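Local structure of uncharacterized protein (Bacteroides ovatus, 4IRT) at residues A[97-102]-A[161-166]; A[33-38]-A[368-373]; A[85-90]-A[135-140]. The protein is of unknown function but is a putative neuraminidase with a BNR-repeat-like fold of the beta-propeller class. All coordinates share one frame; numbering follows the deposited sequence. Where two conformers were deposited one is given.

Contact 1 (A[97-102]-A[161-166]). With EDO (1,2-ethanediol), chain L.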
loop_
_atom_site.group_PDB
_atom_site.type_symbol
_atom_site.label_atom_id
_atom_site.label_comp_id
_atom_site.label_asym_id
_atom_site.label_seq_id
_atom_site.Cartn_x
_atom_site.Cartn_y
_atom_site.Cartn_z
ATOM N N LEU A 97 -14.461 -12.668 4.318
ATOM C CA LEU A 97 -13.917 -11.500 4.999
ATOM C C LEU A 97 -13.664 -11.788 6.468
ATOM O O LEU A 97 -14.542 -12.311 7.159
ATOM C CB LEU A 97 -14.889 -10.333 4.863
ATOM C CG LEU A 97 -14.541 -9.054 5.603
ATOM C CD1 LEU A 97 -13.386 -8.363 4.909
ATOM C CD2 LEU A 97 -15.775 -8.141 5.627
ATOM N N ASN A 98 -12.459 -11.445 6.898
ATOM C CA ASN A 98 -12.029 -11.373 8.299
ATOM C C ASN A 98 -11.822 -9.919 8.667
ATOM O O ASN A 98 -10.900 -9.278 8.139
ATOM C CB ASN A 98 -10.690 -12.076 8.482
ATOM C CG ASN A 98 -10.757 -13.556 8.119
ATOM O OD1 ASN A 98 -11.662 -14.278 8.565
ATOM N ND2 ASN A 98 -9.798 -14.018 7.307
ATOM N N TYR A 99 -12.675 -9.427 9.571
ATOM C CA TYR A 99 -12.760 -8.023 9.942
ATOM C C TYR A 99 -13.197 -7.889 11.408
ATOM O O TYR A 99 -14.221 -8.477 11.823
ATOM C CB TYR A 99 -13.760 -7.299 9.026
ATOM C CG TYR A 99 -14.150 -5.940 9.520
ATOM C CD1 TYR A 99 -13.189 -4.959 9.759
ATOM C CD2 TYR A 99 -15.481 -5.629 9.775
ATOM C CE1 TYR A 99 -13.550 -3.699 10.218
ATOM C CE2 TYR A 99 -15.853 -4.381 10.223
ATOM C CZ TYR A 99 -14.892 -3.419 10.461
ATOM O OH TYR A 99 -15.263 -2.179 10.905
ATOM N N CYS A 100 -12.416 -7.135 12.173
ATOM C CA CYS A 100 -12.668 -6.885 13.584
ATOM C C CYS A 100 -12.442 -5.430 13.891
ATOM O O CYS A 100 -11.748 -4.704 13.129
ATOM C CB CYS A 100 -11.668 -7.632 14.438
ATOM S SG CYS A 100 -11.790 -9.387 14.202
ATOM N N ARG A 101 -12.939 -5.026 15.064
ATOM C CA ARG A 101 -12.755 -3.655 15.553
ATOM C C ARG A 101 -12.407 -3.710 17.020
ATOM O O ARG A 101 -12.810 -4.634 17.720
ATOM C CB ARG A 101 -14.038 -2.829 15.432
ATOM C CG ARG A 101 -14.340 -2.236 14.067
ATOM C CD ARG A 101 -15.461 -1.204 14.166
ATOM N NE ARG A 101 -16.733 -1.741 14.674
ATOM C CZ ARG A 101 -17.805 -2.063 13.939
ATOM N NH1 ARG A 101 -17.814 -1.947 12.618
ATOM N NH2 ARG A 101 -18.892 -2.519 14.544
ATOM N N SER A 102 -11.662 -2.702 17.481
ATOM C CA SER A 102 -11.408 -2.465 18.906
ATOM C C SER A 102 -12.688 -2.546 19.690
ATOM O O SER A 102 -13.731 -2.047 19.239
ATOM C CB SER A 102 -10.871 -1.042 19.124
ATOM O OG SER A 102 -9.588 -0.880 18.620
ATOM N N HIS A 161 -22.121 4.257 12.690
ATOM C CA HIS A 161 -21.286 3.084 12.948
ATOM C C HIS A 161 -21.641 1.908 12.039
ATOM O O HIS A 161 -21.819 0.803 12.506
ATOM C CB HIS A 161 -21.318 2.696 14.420
ATOM C CG HIS A 161 -20.860 3.798 15.321
ATOM N ND1 HIS A 161 -21.717 4.760 15.817
ATOM C CD2 HIS A 161 -19.627 4.122 15.778
ATOM C CE1 HIS A 161 -21.036 5.610 16.565
ATOM N NE2 HIS A 161 -19.767 5.242 16.562
ATOM N N LYS A 162 -21.735 2.160 10.737
ATOM C CA LYS A 162 -21.988 1.077 9.792
ATOM C C LYS A 162 -21.338 1.313 8.443
ATOM O O LYS A 162 -20.990 2.438 8.083
ATOM C CB LYS A 162 -23.489 0.801 9.631
ATOM C CG LYS A 162 -24.237 1.713 8.675
ATOM C CD LYS A 162 -25.736 1.427 8.731
ATOM C CE LYS A 162 -26.306 1.620 10.132
ATOM N NZ LYS A 162 -27.791 1.741 10.137
ATOM N N TRP A 163 -21.167 0.212 7.724
ATOM C CA TRP A 163 -20.542 0.194 6.417
ATOM C C TRP A 163 -21.614 0.160 5.366
ATOM O O TRP A 163 -22.604 -0.548 5.536
ATOM C CB TRP A 163 -19.700 -1.065 6.251
ATOM C CG TRP A 163 -18.463 -1.059 7.059
ATOM C CD1 TRP A 163 -18.294 -1.607 8.283
ATOM C CD2 TRP A 163 -17.207 -0.484 6.694
ATOM N NE1 TRP A 163 -17.008 -1.408 8.722
ATOM C CE2 TRP A 163 -16.317 -0.717 7.763
ATOM C CE3 TRP A 163 -16.757 0.219 5.575
ATOM C CZ2 TRP A 163 -14.969 -0.282 7.743
ATOM C CZ3 TRP A 163 -15.428 0.649 5.529
ATOM C CH2 TRP A 163 -14.544 0.411 6.623
ATOM N N THR A 164 -21.394 0.904 4.284
ATOM C CA THR A 164 -22.229 0.795 3.102
ATOM C C THR A 164 -21.382 0.723 1.844
ATOM O O THR A 164 -20.255 1.228 1.789
ATOM C CB THR A 164 -23.182 1.990 2.981
ATOM O OG1 THR A 164 -22.417 3.195 3.031
ATOM C CG2 THR A 164 -24.201 1.965 4.119
ATOM N N ARG A 165 -21.921 0.073 0.828
ATOM C CA ARG A 165 -21.231 -0.044 -0.439
ATOM C C ARG A 165 -21.165 1.329 -1.127
ATOM O O ARG A 165 -22.173 2.027 -1.205
ATOM C CB ARG A 165 -21.951 -1.055 -1.328
ATOM C CG ARG A 165 -21.257 -1.309 -2.651
ATOM C CD ARG A 165 -20.036 -2.199 -2.491
ATOM N NE ARG A 165 -20.439 -3.609 -2.569
ATOM C CZ ARG A 165 -20.352 -4.510 -1.595
ATOM N NH1 ARG A 165 -19.890 -4.204 -0.409
ATOM N NH2 ARG A 165 -20.756 -5.745 -1.821
ATOM N N VAL A 166 -19.999 1.690 -1.639
ATOM C CA VAL A 166 -19.819 2.916 -2.441
ATOM C C VAL A 166 -19.791 2.598 -3.925
ATOM O O VAL A 166 -20.525 3.207 -4.720
ATOM C CB VAL A 166 -18.547 3.676 -2.038
ATOM C CG1 VAL A 166 -18.340 4.896 -2.931
ATOM C CG2 VAL A 166 -18.643 4.089 -0.570
HETATM C C1 EDO L . -7.546 -18.058 5.473
HETATM O O1 EDO L . -7.483 -19.428 5.959
HETATM C C2 EDO L . -8.882 -17.391 5.796
HETATM O O2 EDO L . -8.935 -16.916 7.158
#

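Contact 2 (A[33-38]-A[368-373])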
loop_
_atom_site.group_PDB
_atom_site.type_symbol
_atom_site.label_atom_id
_atom_site.label_comp_id
_atom_site.label_asym_id
_atom_site.label_seq_id
_atom_site.Cartn_x
_atom_site.Cartn_y
_atom_site.Cartn_z
ATOM N N ASP A 33 -1.269 11.516 19.196
ATOM C CA ASP A 33 0.130 11.264 19.517
ATOM C C ASP A 33 0.449 9.793 19.811
ATOM O O ASP A 33 1.471 9.500 20.419
ATOM C CB ASP A 33 0.619 12.201 20.639
ATOM C CG ASP A 33 0.118 11.816 22.020
ATOM O OD1 ASP A 33 -0.799 10.972 22.168
ATOM O OD2 ASP A 33 0.685 12.367 22.994
ATOM N N GLU A 34 -0.419 8.882 19.370
ATOM C CA GLU A 34 -0.205 7.438 19.570
ATOM C C GLU A 34 0.003 6.787 18.230
ATOM O O GLU A 34 -0.653 7.141 17.265
ATOM C CB GLU A 34 -1.403 6.815 20.254
ATOM C CG GLU A 34 -1.484 7.331 21.674
ATOM C CD GLU A 34 -2.686 6.880 22.469
ATOM O OE1 GLU A 34 -3.708 6.450 21.907
ATOM O OE2 GLU A 34 -2.596 6.999 23.703
ATOM N N GLN A 35 0.912 5.835 18.175
ATOM C CA GLN A 35 1.138 5.088 16.949
ATOM C C GLN A 35 0.815 3.622 17.189
ATOM O O GLN A 35 1.178 3.059 18.232
ATOM C CB GLN A 35 2.595 5.243 16.540
ATOM C CG GLN A 35 2.982 4.572 15.255
ATOM C CD GLN A 35 4.431 4.830 14.948
ATOM O OE1 GLN A 35 5.323 4.373 15.666
ATOM N NE2 GLN A 35 4.680 5.570 13.902
ATOM N N TYR A 36 0.148 3.040 16.215
ATOM C CA TYR A 36 -0.345 1.685 16.256
ATOM C C TYR A 36 0.347 0.872 15.196
ATOM O O TYR A 36 0.663 1.384 14.116
ATOM C CB TYR A 36 -1.849 1.653 15.971
ATOM C CG TYR A 36 -2.681 2.322 17.026
ATOM C CD1 TYR A 36 -2.886 3.712 17.020
ATOM C CD2 TYR A 36 -3.276 1.571 18.038
ATOM C CE1 TYR A 36 -3.627 4.327 18.015
ATOM C CE2 TYR A 36 -4.044 2.174 19.007
ATOM C CZ TYR A 36 -4.224 3.541 18.990
ATOM O OH TYR A 36 -4.979 4.121 19.985
ATOM N N ILE A 37 0.552 -0.410 15.497
ATOM C CA ILE A 37 1.237 -1.312 14.593
ATOM C C ILE A 37 0.540 -2.659 14.647
ATOM O O ILE A 37 -0.161 -2.977 15.625
ATOM C CB ILE A 37 2.738 -1.443 14.987
ATOM C CG1 ILE A 37 3.568 -2.033 13.836
ATOM C CG2 ILE A 37 2.901 -2.235 16.279
ATOM C CD1 ILE A 37 5.059 -1.959 14.118
ATOM N N SER A 38 0.714 -3.460 13.604
ATOM C CA SER A 38 0.146 -4.800 13.585
ATOM C C SER A 38 1.081 -5.706 12.809
ATOM O O SER A 38 1.707 -5.272 11.848
ATOM C CB SER A 38 -1.271 -4.815 12.937
ATOM O OG SER A 38 -1.277 -4.317 11.610
ATOM N N SER A 368 6.273 -0.365 3.925
ATOM C CA SER A 368 4.990 0.239 4.277
ATOM C C SER A 368 5.318 1.313 5.333
ATOM O O SER A 368 6.336 1.215 6.059
ATOM C CB SER A 368 3.963 -0.794 4.788
ATOM O OG SER A 368 4.480 -1.585 5.844
ATOM N N HIS A 369 4.515 2.366 5.376
ATOM C CA HIS A 369 4.816 3.532 6.222
ATOM C C HIS A 369 3.574 4.113 6.874
ATOM O O HIS A 369 2.426 3.796 6.490
ATOM C CB HIS A 369 5.530 4.616 5.383
ATOM C CG HIS A 369 4.618 5.466 4.527
ATOM N ND1 HIS A 369 4.136 5.065 3.304
ATOM C CD2 HIS A 369 4.181 6.736 4.700
ATOM C CE1 HIS A 369 3.415 6.040 2.769
ATOM N NE2 HIS A 369 3.417 7.064 3.601
ATOM N N ASP A 370 3.809 4.981 7.847
ATOM C CA ASP A 370 2.754 5.575 8.637
ATOM C C ASP A 370 2.231 6.755 7.826
ATOM O O ASP A 370 2.708 7.903 7.936
ATOM C CB ASP A 370 3.272 5.970 10.002
ATOM C CG ASP A 370 2.195 6.448 10.936
ATOM O OD1 ASP A 370 1.135 6.923 10.471
ATOM O OD2 ASP A 370 2.433 6.333 12.164
ATOM N N THR A 371 1.247 6.453 6.988
ATOM C CA THR A 371 0.686 7.441 6.072
ATOM C C THR A 371 0.174 8.678 6.817
ATOM O O THR A 371 0.373 9.805 6.390
ATOM C CB THR A 371 -0.477 6.866 5.251
ATOM O OG1 THR A 371 -1.445 6.284 6.131
ATOM C CG2 THR A 371 0.005 5.812 4.272
ATOM N N GLU A 372 -0.496 8.458 7.937
ATOM C CA GLU A 372 -1.108 9.549 8.693
ATOM C C GLU A 372 -0.097 10.457 9.402
ATOM O O GLU A 372 -0.256 11.667 9.451
ATOM C CB GLU A 372 -2.170 8.977 9.635
ATOM C CG GLU A 372 -3.246 8.199 8.868
ATOM C CD GLU A 372 -3.787 8.951 7.640
ATOM O OE1 GLU A 372 -4.445 9.989 7.821
ATOM O OE2 GLU A 372 -3.532 8.517 6.498
ATOM N N LEU A 373 0.984 9.887 9.911
ATOM C CA LEU A 373 2.034 10.675 10.519
ATOM C C LEU A 373 2.714 11.575 9.504
ATOM O O LEU A 373 3.048 12.701 9.817
ATOM C CB LEU A 373 3.075 9.771 11.163
ATOM C CG LEU A 373 4.135 10.451 12.007
ATOM C CD1 LEU A 373 3.529 11.177 13.208
ATOM C CD2 LEU A 373 5.081 9.368 12.481
#

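Contact 3 (A[85-90]-A[135-140])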
loop_
_atom_site.group_PDB
_atom_site.type_symbol
_atom_site.label_atom_id
_atom_site.label_comp_id
_atom_site.label_asym_id
_atom_site.label_seq_id
_atom_site.Cartn_x
_atom_site.Cartn_y
_atom_site.Cartn_z
ATOM N N TYR A 85 -11.175 4.047 17.202
ATOM C CA TYR A 85 -11.313 2.585 17.136
ATOM C C TYR A 85 -10.352 2.042 16.079
ATOM O O TYR A 85 -10.219 2.612 15.002
ATOM C CB TYR A 85 -12.744 2.138 16.785
ATOM C CG TYR A 85 -13.724 2.350 17.890
ATOM C CD1 TYR A 85 -14.403 3.549 18.022
ATOM C CD2 TYR A 85 -13.983 1.347 18.802
ATOM C CE1 TYR A 85 -15.303 3.756 19.057
ATOM C CE2 TYR A 85 -14.871 1.536 19.844
ATOM C CZ TYR A 85 -15.530 2.741 19.971
ATOM O OH TYR A 85 -16.413 2.928 21.020
ATOM N N ILE A 86 -9.650 0.970 16.422
ATOM C CA ILE A 86 -8.877 0.245 15.434
ATOM C C ILE A 86 -9.846 -0.605 14.602
ATOM O O ILE A 86 -10.699 -1.301 15.164
ATOM C CB ILE A 86 -7.837 -0.716 16.053
ATOM C CG1 ILE A 86 -6.845 0.016 16.956
ATOM C CG2 ILE A 86 -7.103 -1.467 14.943
ATOM C CD1 ILE A 86 -5.969 -0.899 17.793
ATOM N N HIS A 87 -9.734 -0.503 13.273
ATOM C CA HIS A 87 -10.372 -1.415 12.351
ATOM C C HIS A 87 -9.264 -2.263 11.723
ATOM O O HIS A 87 -8.255 -1.718 11.293
ATOM C CB HIS A 87 -11.053 -0.646 11.235
ATOM C CG HIS A 87 -12.179 0.215 11.697
ATOM N ND1 HIS A 87 -13.490 -0.017 11.341
ATOM C CD2 HIS A 87 -12.194 1.298 12.512
ATOM C CE1 HIS A 87 -14.262 0.896 11.905
ATOM N NE2 HIS A 87 -13.499 1.720 12.597
ATOM N N VAL A 88 -9.460 -3.573 11.656
ATOM C CA VAL A 88 -8.426 -4.447 11.144
ATOM C C VAL A 88 -9.031 -5.587 10.329
ATOM O O VAL A 88 -10.027 -6.196 10.714
ATOM C CB VAL A 88 -7.522 -4.976 12.282
ATOM C CG1 VAL A 88 -8.300 -5.882 13.218
ATOM C CG2 VAL A 88 -6.297 -5.678 11.722
ATOM N N SER A 89 -8.401 -5.872 9.200
ATOM C CA SER A 89 -8.835 -6.918 8.301
ATOM C C SER A 89 -7.585 -7.688 7.878
ATOM O O SER A 89 -6.540 -7.095 7.614
ATOM C CB SER A 89 -9.605 -6.309 7.106
ATOM O OG SER A 89 -10.184 -7.316 6.280
ATOM N N PHE A 90 -7.685 -9.009 7.832
ATOM C CA PHE A 90 -6.487 -9.842 7.758
ATOM C C PHE A 90 -6.737 -11.209 7.163
ATOM O O PHE A 90 -7.857 -11.684 7.153
ATOM C CB PHE A 90 -5.908 -10.043 9.149
ATOM C CG PHE A 90 -6.913 -10.474 10.176
ATOM C CD1 PHE A 90 -7.759 -9.567 10.762
ATOM C CD2 PHE A 90 -7.003 -11.805 10.561
ATOM C CE1 PHE A 90 -8.697 -9.975 11.701
ATOM C CE2 PHE A 90 -7.943 -12.228 11.512
ATOM C CZ PHE A 90 -8.778 -11.306 12.087
ATOM N N GLY A 135 -13.526 11.632 9.832
ATOM C CA GLY A 135 -13.476 10.468 10.705
ATOM C C GLY A 135 -14.012 9.166 10.137
ATOM O O GLY A 135 -13.752 8.123 10.707
ATOM N N ASP A 136 -14.704 9.240 8.994
ATOM C CA ASP A 136 -15.205 8.059 8.285
ATOM C C ASP A 136 -14.013 7.261 7.710
ATOM O O ASP A 136 -12.899 7.783 7.619
ATOM C CB ASP A 136 -16.147 8.460 7.148
ATOM C CG ASP A 136 -17.543 8.843 7.634
ATOM O OD1 ASP A 136 -17.765 8.945 8.858
ATOM O OD2 ASP A 136 -18.415 9.055 6.764
ATOM N N LEU A 137 -14.251 6.010 7.326
ATOM C CA LEU A 137 -13.222 5.209 6.680
ATOM C C LEU A 137 -13.668 4.699 5.322
ATOM O O LEU A 137 -14.865 4.533 5.073
ATOM C CB LEU A 137 -12.805 4.003 7.525
ATOM C CG LEU A 137 -12.184 4.274 8.886
ATOM C CD1 LEU A 137 -11.747 2.969 9.534
ATOM C CD2 LEU A 137 -11.048 5.274 8.750
ATOM N N LEU A 138 -12.684 4.453 4.457
ATOM C CA LEU A 138 -12.874 3.725 3.205
ATOM C C LEU A 138 -12.236 2.354 3.329
ATOM O O LEU A 138 -11.177 2.222 3.937
ATOM C CB LEU A 138 -12.189 4.472 2.070
ATOM C CG LEU A 138 -12.744 4.214 0.683
ATOM C CD1 LEU A 138 -14.084 4.911 0.485
ATOM C CD2 LEU A 138 -11.740 4.676 -0.365
ATOM N N PHE A 139 -12.877 1.345 2.747
ATOM C CA PHE A 139 -12.298 0.016 2.656
ATOM C C PHE A 139 -12.383 -0.421 1.217
ATOM O O PHE A 139 -13.409 -0.283 0.578
ATOM C CB PHE A 139 -13.033 -0.974 3.520
ATOM C CG PHE A 139 -12.410 -2.366 3.573
ATOM C CD1 PHE A 139 -11.209 -2.592 4.237
ATOM C CD2 PHE A 139 -13.082 -3.447 3.038
ATOM C CE1 PHE A 139 -10.687 -3.879 4.355
ATOM C CE2 PHE A 139 -12.574 -4.727 3.142
ATOM C CZ PHE A 139 -11.385 -4.950 3.802
ATOM N N VAL A 140 -11.285 -0.956 0.730
ATOM C CA VAL A 140 -11.214 -1.466 -0.619
ATOM C C VAL A 140 -10.652 -2.879 -0.578
ATOM O O VAL A 140 -9.749 -3.172 0.219
ATOM C CB VAL A 140 -10.362 -0.603 -1.560
ATOM C CG1 VAL A 140 -10.323 -1.240 -2.937
ATOM C CG2 VAL A 140 -10.917 0.798 -1.651
#

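Contact 1 (A[97-102]-A[161-166])
Tyr99 and Trp163 lie opposite each other on strands that run in opposite directions, too far apart for backbone pairing, with 11.9 Å between their CA atoms and 11.2 Å between those of Arg101 and His161. The side chains bridge this gap. The Tyr99 side chain extends away from its own amide (chi1 167°) and reaches across to Trp163, and the indole donates NE1-H to the phenol oxygen, with NE1 2.9 Å from Tyr99 OH and an N-H...O angle of 157°. The oxygen sits at the indole edge, almost exactly in its plane, whereas the two ring planes are nearly perpendicular. Behind the polar pair, Tyr99 CZ lies 4.1 Å from Trp163 CE2. His87 ND1 is a further hydrogen-bond partner, and with Trp163 it fixes this buried hydroxyl. In the conformer given, one of two, Arg101 NH1 adds a third bond, 3.1 Å from Tyr99 OH, which lies 24° out of the guanidinium plane. Just before the strand, Asn98 ND2, also bonded to Phe90 O, donates to O2 of a 1,2-ethanediol, probably from the crystallisation liquor, 3.0 Å away. Strand 99-101 is an edge strand of sheet 76-101, and strand 162-167 of sheet 124-167. Such side-chain packing between successive antiparallel sheets is characteristic of neighbouring blades in a beta-propeller.

Contact 2 (A[33-38]-A[368-373])
Gln35 and Asp370 join strand 34-40 to the beginning of helix 371-377 through one nearly straight hydrogen bond. The glutamine donates from NE2 to Asp370 OD2 over 2.9 Å, with an N-H...O angle of 171°. Its side chain is stretched to full length: CG is anti to the backbone N (chi1 -178°) and the chain stays extended beyond CG, which carries the amide away from the strand to the carboxylate. Asp370 makes the matching choice, its own CG opposite the backbone N (chi1 -173°), which sends the carboxylate toward Gln35. The acceptor lies close to the amide plane and, as the angle shows, nearly in line with the N-H, and OD2 receives the bond on its anti lone pair, on the side away from OD1. Gln35 CG also passes within 3.6 Å of Asp370 OD2, so the aliphatic part of the chain lies against the same oxygen. The two flat groups are neither coplanar nor perpendicular.

The other carboxylate oxygen turns to the helix. Asp370 is the N-cap residue, and its OD1 accepts from Leu373 N at 3.0 Å, the amide approaching from above the carboxylate plane. Leu373 adds an apolar neighbour, its CD2 lying 4.1 Å from Gln35 NE2. Further partners complete the buried polar cluster: Thr30 OG1 binds Asp370 OD2, while His381 ND1 and Arg51 NH2 bond to Gln35 NE2 and OE1. Both ends of the amide are thereby engaged, which should fix its flip. Placed at the helix N-terminus, the carboxylate is probably stabilised in its charged form. The arrangement is an aspartate N-cap whose residue is also the centre of an inverse gamma turn, and it fastens a helix late in the chain to an early sheet, consistent with the meeting of chain ends in a closed propeller.

Contact 3 (A[85-90]-A[135-140])
His87 and Leu137 form the tight half of a contact between strands 86-90 and 137-143, which run in the same direction here in separate sheets, with CA atoms 9.2 Å apart at this pair. One methyl, Leu137 CD1, rests over a face of the imidazole, 3.6 Å from the His87 ring centroid and 17° off the ring normal. This is a CH-pi contact, displaced a little toward the rim, so that CD1 comes nearest to His87 CD2 at 3.4 Å. The first torsion of His87 (chi1 -64°), with CG beside the backbone N, swings the ring toward Leu137. Asp81 OD2 holds its NE2, while Tyr156 packs on the ring edge-to-face.

The half formed by Ser89 and Phe139 is looser. Phe139 CZ lies 3.6 Å from Ser89 OG and its CE1 3.8 Å from Ser89 CB, but the serine meets the ring obliquely, and its OG is hydrogen-bonded to Asn98 O. Both pairs are buried; the chain becomes more open to solvent toward Tyr85 on one segment and toward Gly135 and Asp136 on the other, where Asp136 forms a salt bridge with Arg155. With an alanine in place of His87, the Leu137 methyl would probably lose the surface it rests on, Asp81 OD2 its histidine partner and the Tyr99 hydroxyl one of its hydrogen bonds. No hydrogen bond spans the two segments: cohesion between them is dispersive, and the polar atoms of His87 and Ser89 are satisfied by bonds to residues outside the segments.

Overall arrangement
Contacts 1 and 3 join the same two sheets and form one continuous interface, their centres 7 Å apart. Two probable hydrogen bonds link them, Tyr99 OH to His87 ND1 and Asn98 O to Ser89 OG, each 2.8 Å. Contact 3 lies nearer the centre of the chain, at 14 Å against 19 Å for contact 1. Contact 2 ties the preceding sheet, through strand 34-40, to the start of helix 371-377; its centre is 14 Å from that of contact 3, with Tyr36 CD2 packing 3.7 Å from Ile86 CD1, and 20 Å from that of contact 1, which it does not touch. The ethanediol, held by Asn98 and Asp91, marks no established site.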